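Local coordinates for Blo t 1 allergen (Blomia tropicalis, PDB 5JT8), which is a mite allergen and probably a papain-family cysteine protease, made with an inhibitory propeptide, at residues S161-V166 with R210-D215; T279-I284 with I299-G304. One frame throughout, in Å; residues are numbered along the deposited sequence.

Interaction 1 (S161-V166 with R210-D215); sequences SEQELV and RTQWCD. Unlike the reference sequence in segment 210-215: Asp215 (reference Asn).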
loop_
_atom_site.group_PDB
_atom_site.type_symbol
_atom_site.label_atom_id
_atom_site.label_comp_id
_atom_site.label_asym_id
_atom_site.label_seq_id
_atom_site.Cartn_x
_atom_site.Cartn_y
_atom_site.Cartn_z
ATOM N N SER A 161 4.715 7.786 -12.750
ATOM C CA SER A 161 3.398 7.425 -13.270
ATOM C C SER A 161 2.940 6.026 -12.841
ATOM O O SER A 161 3.370 5.022 -13.423
ATOM C CB SER A 161 3.413 7.502 -14.803
ATOM O OG SER A 161 2.164 7.156 -15.365
ATOM N N GLU A 162 2.068 5.959 -11.837
ATOM C CA GLU A 162 1.400 4.706 -11.507
ATOM C C GLU A 162 0.556 4.197 -12.672
ATOM O O GLU A 162 0.417 2.989 -12.866
ATOM C CB GLU A 162 0.514 4.855 -10.267
ATOM C CG GLU A 162 1.272 4.861 -8.948
ATOM C CD GLU A 162 1.886 6.220 -8.626
ATOM O OE1 GLU A 162 1.652 7.189 -9.390
ATOM O OE2 GLU A 162 2.597 6.321 -7.597
ATOM N N GLN A 163 -0.010 5.118 -13.443
ATOM C CA GLN A 163 -0.916 4.748 -14.528
ATOM C C GLN A 163 -0.159 3.946 -15.595
ATOM O O GLN A 163 -0.705 3.011 -16.189
ATOM C CB GLN A 163 -1.571 5.993 -15.142
ATOM C CG GLN A 163 -2.696 5.720 -16.153
ATOM C CD GLN A 163 -3.916 5.076 -15.527
ATOM O OE1 GLN A 163 -4.482 5.597 -14.561
ATOM N NE2 GLN A 163 -4.326 3.930 -16.073
ATOM N N GLU A 164 1.102 4.300 -15.831
ATOM C CA GLU A 164 1.898 3.579 -16.812
ATOM C C GLU A 164 2.109 2.139 -16.336
ATOM O O GLU A 164 2.154 1.215 -17.145
ATOM C CB GLU A 164 3.256 4.247 -17.065
ATOM C CG GLU A 164 4.067 3.499 -18.139
ATOM C CD GLU A 164 5.416 4.103 -18.451
ATOM O OE1 GLU A 164 5.842 5.050 -17.749
ATOM O OE2 GLU A 164 6.068 3.608 -19.400
ATOM N N LEU A 165 2.252 1.952 -15.028
ATOM C CA LEU A 165 2.355 0.609 -14.470
ATOM C C LEU A 165 1.045 -0.155 -14.689
ATOM O O LEU A 165 1.044 -1.313 -15.126
ATOM C CB LEU A 165 2.696 0.657 -12.982
ATOM C CG LEU A 165 4.145 0.976 -12.618
ATOM C CD1 LEU A 165 4.305 1.125 -11.115
ATOM C CD2 LEU A 165 5.118 -0.093 -13.186
ATOM N N VAL A 166 -0.066 0.510 -14.399
ATOM C CA VAL A 166 -1.383 -0.101 -14.492
ATOM C C VAL A 166 -1.649 -0.624 -15.898
ATOM O O VAL A 166 -2.174 -1.728 -16.078
ATOM C CB VAL A 166 -2.470 0.897 -14.077
ATOM C CG1 VAL A 166 -3.855 0.415 -14.495
ATOM C CG2 VAL A 166 -2.402 1.149 -12.567
ATOM N N ARG A 210 -8.075 3.905 -13.668
ATOM C CA ARG A 210 -8.755 2.954 -14.527
ATOM C C ARG A 210 -7.742 2.258 -15.420
ATOM O O ARG A 210 -6.682 2.801 -15.725
ATOM C CB ARG A 210 -9.828 3.641 -15.370
ATOM C CG ARG A 210 -9.282 4.546 -16.452
ATOM C CD ARG A 210 -10.338 5.543 -16.888
ATOM N NE ARG A 210 -9.846 6.469 -17.906
ATOM C CZ ARG A 210 -10.471 7.592 -18.250
ATOM N NH1 ARG A 210 -11.612 7.923 -17.650
ATOM N NH2 ARG A 210 -9.957 8.382 -19.187
ATOM N N THR A 211 -8.066 1.047 -15.840
ATOM C CA THR A 211 -7.202 0.321 -16.757
ATOM C C THR A 211 -7.345 0.862 -18.175
ATOM O O THR A 211 -8.445 0.888 -18.730
ATOM C CB THR A 211 -7.511 -1.184 -16.720
ATOM O OG1 THR A 211 -7.376 -1.639 -15.369
ATOM C CG2 THR A 211 -6.537 -1.956 -17.597
ATOM N N GLN A 212 -6.240 1.322 -18.744
ATOM C CA GLN A 212 -6.255 1.852 -20.103
ATOM C C GLN A 212 -5.376 1.021 -21.004
ATOM O O GLN A 212 -4.670 0.128 -20.534
ATOM C CB GLN A 212 -5.775 3.302 -20.139
ATOM C CG GLN A 212 -6.529 4.231 -19.209
ATOM C CD GLN A 212 -5.824 5.561 -19.021
ATOM O OE1 GLN A 212 -4.593 5.649 -19.074
ATOM N NE2 GLN A 212 -6.601 6.598 -18.800
ATOM N N TRP A 213 -5.410 1.331 -22.293
ATOM C CA TRP A 213 -4.450 0.783 -23.232
ATOM C C TRP A 213 -3.087 1.430 -23.032
ATOM O O TRP A 213 -2.971 2.659 -22.994
ATOM C CB TRP A 213 -4.918 0.986 -24.670
ATOM C CG TRP A 213 -5.633 -0.189 -25.220
ATOM C CD1 TRP A 213 -6.971 -0.430 -25.158
ATOM C CD2 TRP A 213 -5.055 -1.304 -25.920
ATOM N NE1 TRP A 213 -7.267 -1.620 -25.773
ATOM C CE2 TRP A 213 -6.110 -2.175 -26.254
ATOM C CE3 TRP A 213 -3.753 -1.645 -26.301
ATOM C CZ2 TRP A 213 -5.905 -3.364 -26.957
ATOM C CZ3 TRP A 213 -3.549 -2.827 -26.994
ATOM C CH2 TRP A 213 -4.621 -3.670 -27.318
ATOM N N CYS A 214 -2.062 0.592 -22.905
ATOM C CA CYS A 214 -0.706 1.064 -22.668
ATOM C C CYS A 214 -0.237 1.962 -23.802
ATOM O O CYS A 214 -0.364 1.637 -24.988
ATOM C CB CYS A 214 0.260 -0.112 -22.500
ATOM S SG CYS A 214 2.010 0.345 -22.431
ATOM N N ASP A 215 0.275 3.121 -23.427
ATOM C CA ASP A 215 0.955 3.961 -24.378
ATOM C C ASP A 215 2.440 3.779 -24.121
ATOM O O ASP A 215 2.943 4.199 -23.088
ATOM C CB ASP A 215 0.527 5.423 -24.238
ATOM C CG ASP A 215 1.170 6.325 -25.285
ATOM O OD1 ASP A 215 2.183 5.910 -25.888
ATOM O OD2 ASP A 215 0.672 7.453 -25.497
#
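Gln163 turns the edge of its side-chain amide toward Arg210: NE2 donates to Arg210 O at 2.6 Å, a short bond with an N-H...O angle of 156°. The carbonyl oxygen lies nearly in the plane of the amide, and the donor comes in almost end-on, nearly along the C=O axis. Over one face of this amide lies the end of the Gln212 side chain, which crosses Gln163 at about a right angle, the two amide planes 43° apart. Gln212 CG sits 3.8 Å from Gln163 NE2. Elsewhere, Gln163 OE1 accepts from Asn208 N, and NE2 makes a further, weak bond to Asp167 OD1, so both polar atoms of this buried amide have partners. The bend of the chain at chi2 (66°) swings the amide across to the loop, although the first bond of the side chain does not point there.

One turn on, Val166 faces the loop directly. Its CG1 packs 4.0 Å from Thr211 CA and 3.9 Å from Arg210 O, so the methyl lies against the loop backbone beside the amide bond. Thr211 OG1 has its polar partner elsewhere, in Cys182 N.

Ser161 is the N-cap of the helix, its OG accepting from Glu164 N at 3.1 Å. Within the papain-like domain, the contact joins helix 162-168 to the long loop between helix 187-196 and strand 227-230. The Cys168-Cys214 disulfide ties the same two elements, while Glu162 and Leu165 pack on helix 139-154 and Leu165 also meets helix 187-196.

Interaction 2 (T279-I284 with I299-G304); sequences TDHAVI and IRNSWG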
loop_
_atom_site.group_PDB
_atom_site.type_symbol
_atom_site.label_atom_id
_atom_site.label_comp_id
_atom_site.label_asym_id
_atom_site.label_seq_id
_atom_site.Cartn_x
_atom_site.Cartn_y
_atom_site.Cartn_z
ATOM N N THR A 279 -3.974 -11.620 2.369
ATOM C CA THR A 279 -3.432 -10.356 1.940
ATOM C C THR A 279 -4.223 -9.844 0.717
ATOM O O THR A 279 -4.592 -10.629 -0.163
ATOM C CB THR A 279 -1.952 -10.528 1.626
ATOM O OG1 THR A 279 -1.771 -11.851 1.121
ATOM C CG2 THR A 279 -1.107 -10.408 2.906
ATOM N N ASP A 280 -4.507 -8.544 0.676
ATOM C CA ASP A 280 -5.177 -7.949 -0.487
ATOM C C ASP A 280 -4.772 -6.499 -0.727
ATOM O O ASP A 280 -5.360 -5.815 -1.555
ATOM C CB ASP A 280 -6.708 -8.029 -0.359
ATOM C CG ASP A 280 -7.247 -7.341 0.894
ATOM O OD1 ASP A 280 -6.468 -6.717 1.648
ATOM O OD2 ASP A 280 -8.475 -7.424 1.119
ATOM N N HIS A 281 -3.759 -6.026 -0.018
ATOM C CA HIS A 281 -3.366 -4.632 -0.162
ATOM C C HIS A 281 -1.863 -4.483 -0.076
ATOM O O HIS A 281 -1.241 -5.038 0.824
ATOM C CB HIS A 281 -4.045 -3.804 0.914
ATOM C CG HIS A 281 -3.868 -2.327 0.756
ATOM N ND1 HIS A 281 -3.990 -1.684 -0.455
ATOM C CD2 HIS A 281 -3.628 -1.361 1.675
ATOM C CE1 HIS A 281 -3.805 -0.388 -0.281
ATOM N NE2 HIS A 281 -3.591 -0.165 1.002
ATOM N N ALA A 282 -1.285 -3.735 -1.011
ATOM C CA ALA A 282 0.145 -3.425 -0.980
ATOM C C ALA A 282 0.381 -2.034 -0.411
ATOM O O ALA A 282 -0.294 -1.097 -0.798
ATOM C CB ALA A 282 0.748 -3.516 -2.365
ATOM N N VAL A 283 1.343 -1.909 0.501
ATOM C CA VAL A 283 1.728 -0.601 1.042
ATOM C C VAL A 283 3.239 -0.583 1.259
ATOM O O VAL A 283 3.927 -1.509 0.833
ATOM C CB VAL A 283 1.013 -0.275 2.362
ATOM C CG1 VAL A 283 -0.496 -0.120 2.146
ATOM C CG2 VAL A 283 1.308 -1.354 3.429
ATOM N N ILE A 284 3.736 0.444 1.941
ATOM C CA ILE A 284 5.170 0.638 2.151
ATOM C C ILE A 284 5.510 0.787 3.633
ATOM O O ILE A 284 4.848 1.537 4.348
ATOM C CB ILE A 284 5.668 1.907 1.386
ATOM C CG1 ILE A 284 5.446 1.745 -0.130
ATOM C CG2 ILE A 284 7.125 2.220 1.690
ATOM C CD1 ILE A 284 5.592 3.073 -0.900
ATOM N N ILE A 299 3.723 2.733 8.398
ATOM C CA ILE A 299 3.186 2.324 7.105
ATOM C C ILE A 299 2.802 3.508 6.242
ATOM O O ILE A 299 1.993 4.350 6.641
ATOM C CB ILE A 299 1.963 1.409 7.296
ATOM C CG1 ILE A 299 2.425 0.039 7.799
ATOM C CG2 ILE A 299 1.180 1.247 5.993
ATOM C CD1 ILE A 299 1.289 -0.938 8.021
ATOM N N ARG A 300 3.397 3.588 5.059
ATOM C CA ARG A 300 2.953 4.573 4.073
ATOM C C ARG A 300 1.879 3.973 3.179
ATOM O O ARG A 300 2.139 3.018 2.426
ATOM C CB ARG A 300 4.115 5.063 3.216
ATOM C CG ARG A 300 3.682 5.888 2.017
ATOM C CD ARG A 300 4.882 6.290 1.195
ATOM N NE ARG A 300 4.500 6.919 -0.068
ATOM C CZ ARG A 300 4.559 8.227 -0.301
ATOM N NH1 ARG A 300 4.974 9.064 0.645
ATOM N NH2 ARG A 300 4.199 8.699 -1.480
ATOM N N ASN A 301 0.679 4.540 3.260
ATOM C CA ASN A 301 -0.476 4.021 2.535
ATOM C C ASN A 301 -0.766 4.925 1.330
ATOM O O ASN A 301 -0.190 6.005 1.218
ATOM C CB ASN A 301 -1.683 3.927 3.475
ATOM C CG ASN A 301 -2.767 2.978 2.973
ATOM O OD1 ASN A 301 -2.733 2.510 1.839
ATOM N ND2 ASN A 301 -3.746 2.705 3.828
ATOM N N SER A 302 -1.641 4.476 0.434
ATOM C CA SER A 302 -1.984 5.230 -0.770
ATOM C C SER A 302 -3.476 5.571 -0.821
ATOM O O SER A 302 -4.128 5.434 -1.865
ATOM C CB SER A 302 -1.581 4.442 -2.019
ATOM O OG SER A 302 -2.146 3.133 -2.008
ATOM N N TRP A 303 -4.013 6.021 0.312
ATOM C CA TRP A 303 -5.438 6.335 0.414
ATOM C C TRP A 303 -5.684 7.800 0.786
ATOM O O TRP A 303 -6.701 8.129 1.395
ATOM C CB TRP A 303 -6.113 5.429 1.445
ATOM C CG TRP A 303 -6.165 3.961 1.058
ATOM C CD1 TRP A 303 -5.938 3.427 -0.173
ATOM C CD2 TRP A 303 -6.485 2.863 1.920
ATOM N NE1 TRP A 303 -6.096 2.068 -0.135
ATOM C CE2 TRP A 303 -6.422 1.692 1.142
ATOM C CE3 TRP A 303 -6.808 2.756 3.279
ATOM C CZ2 TRP A 303 -6.676 0.422 1.672
ATOM C CZ3 TRP A 303 -7.056 1.491 3.811
ATOM C CH2 TRP A 303 -6.989 0.343 3.006
ATOM N N GLY A 304 -4.747 8.668 0.424
ATOM C CA GLY A 304 -4.867 10.084 0.709
ATOM C C GLY A 304 -4.444 10.424 2.126
ATOM O O GLY A 304 -4.293 9.544 2.977
HETATM O O HOH W 1 0.189 1.546 -1.425
#
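His281 donates from NE2 to Asn301 OD1 at 2.9 Å, with an N-H...O angle of 164° and the oxygen close to the ring plane. That same oxygen accepts from Ser302 N at 2.7 Å; the donors reach it from opposite faces of the Asn301 carbonyl plane. Trp303 lies over one face of the imidazole, its CZ2 3.2 Å from His281 NE2; the planes are near parallel (21°) but slid apart, barely overlapping. His281 CG is anti to the backbone N (chi1 -172°), which carries the ring across to Asn301.

The backbones close into an antiparallel hydrogen-bonded pair: Ile284 N donates to Arg300 O at 3.1 Å, and Arg300 N to Ile284 O at 2.6 Å. Val283 CG2 packs on Ile299 CG2 at 3.7 Å, while the Arg300 guanidinium takes its partners outside, among them Thr126 O and Arg127 O. A water donates to both Ala282 O and Ser302 OG, the latter also bonded to Gln131 OE1.

In the papain family such a histidine and asparagine belong to the catalytic triad; here, the bond through NE2 and the flanking indole fix the ring's rotation, consistent with ND1 facing the side where a papain-like protease holds its nucleophilic cysteine.

The two contacts do not touch: their centres are 19 Å apart and their nearest atoms about 7 Å. Helix 139-154 meets both, since Phe140 packs against Glu162 of interaction 1 and against Ser302 of interaction 2. Just before this helix sits Cys137, found as S-hydroxycysteine and probably the nucleophile that would complete a triad with the histidine and asparagine of interaction 2. A second connection runs from Thr211, whose hydroxyl bonds to Cys182 N; Cys182 forms a disulfide with Cys134, three positions before Cys137. The centre of interaction 1 lies about 18 Å from the centre of the chain, that of interaction 2 about 2 Å; the first is peripheral packing.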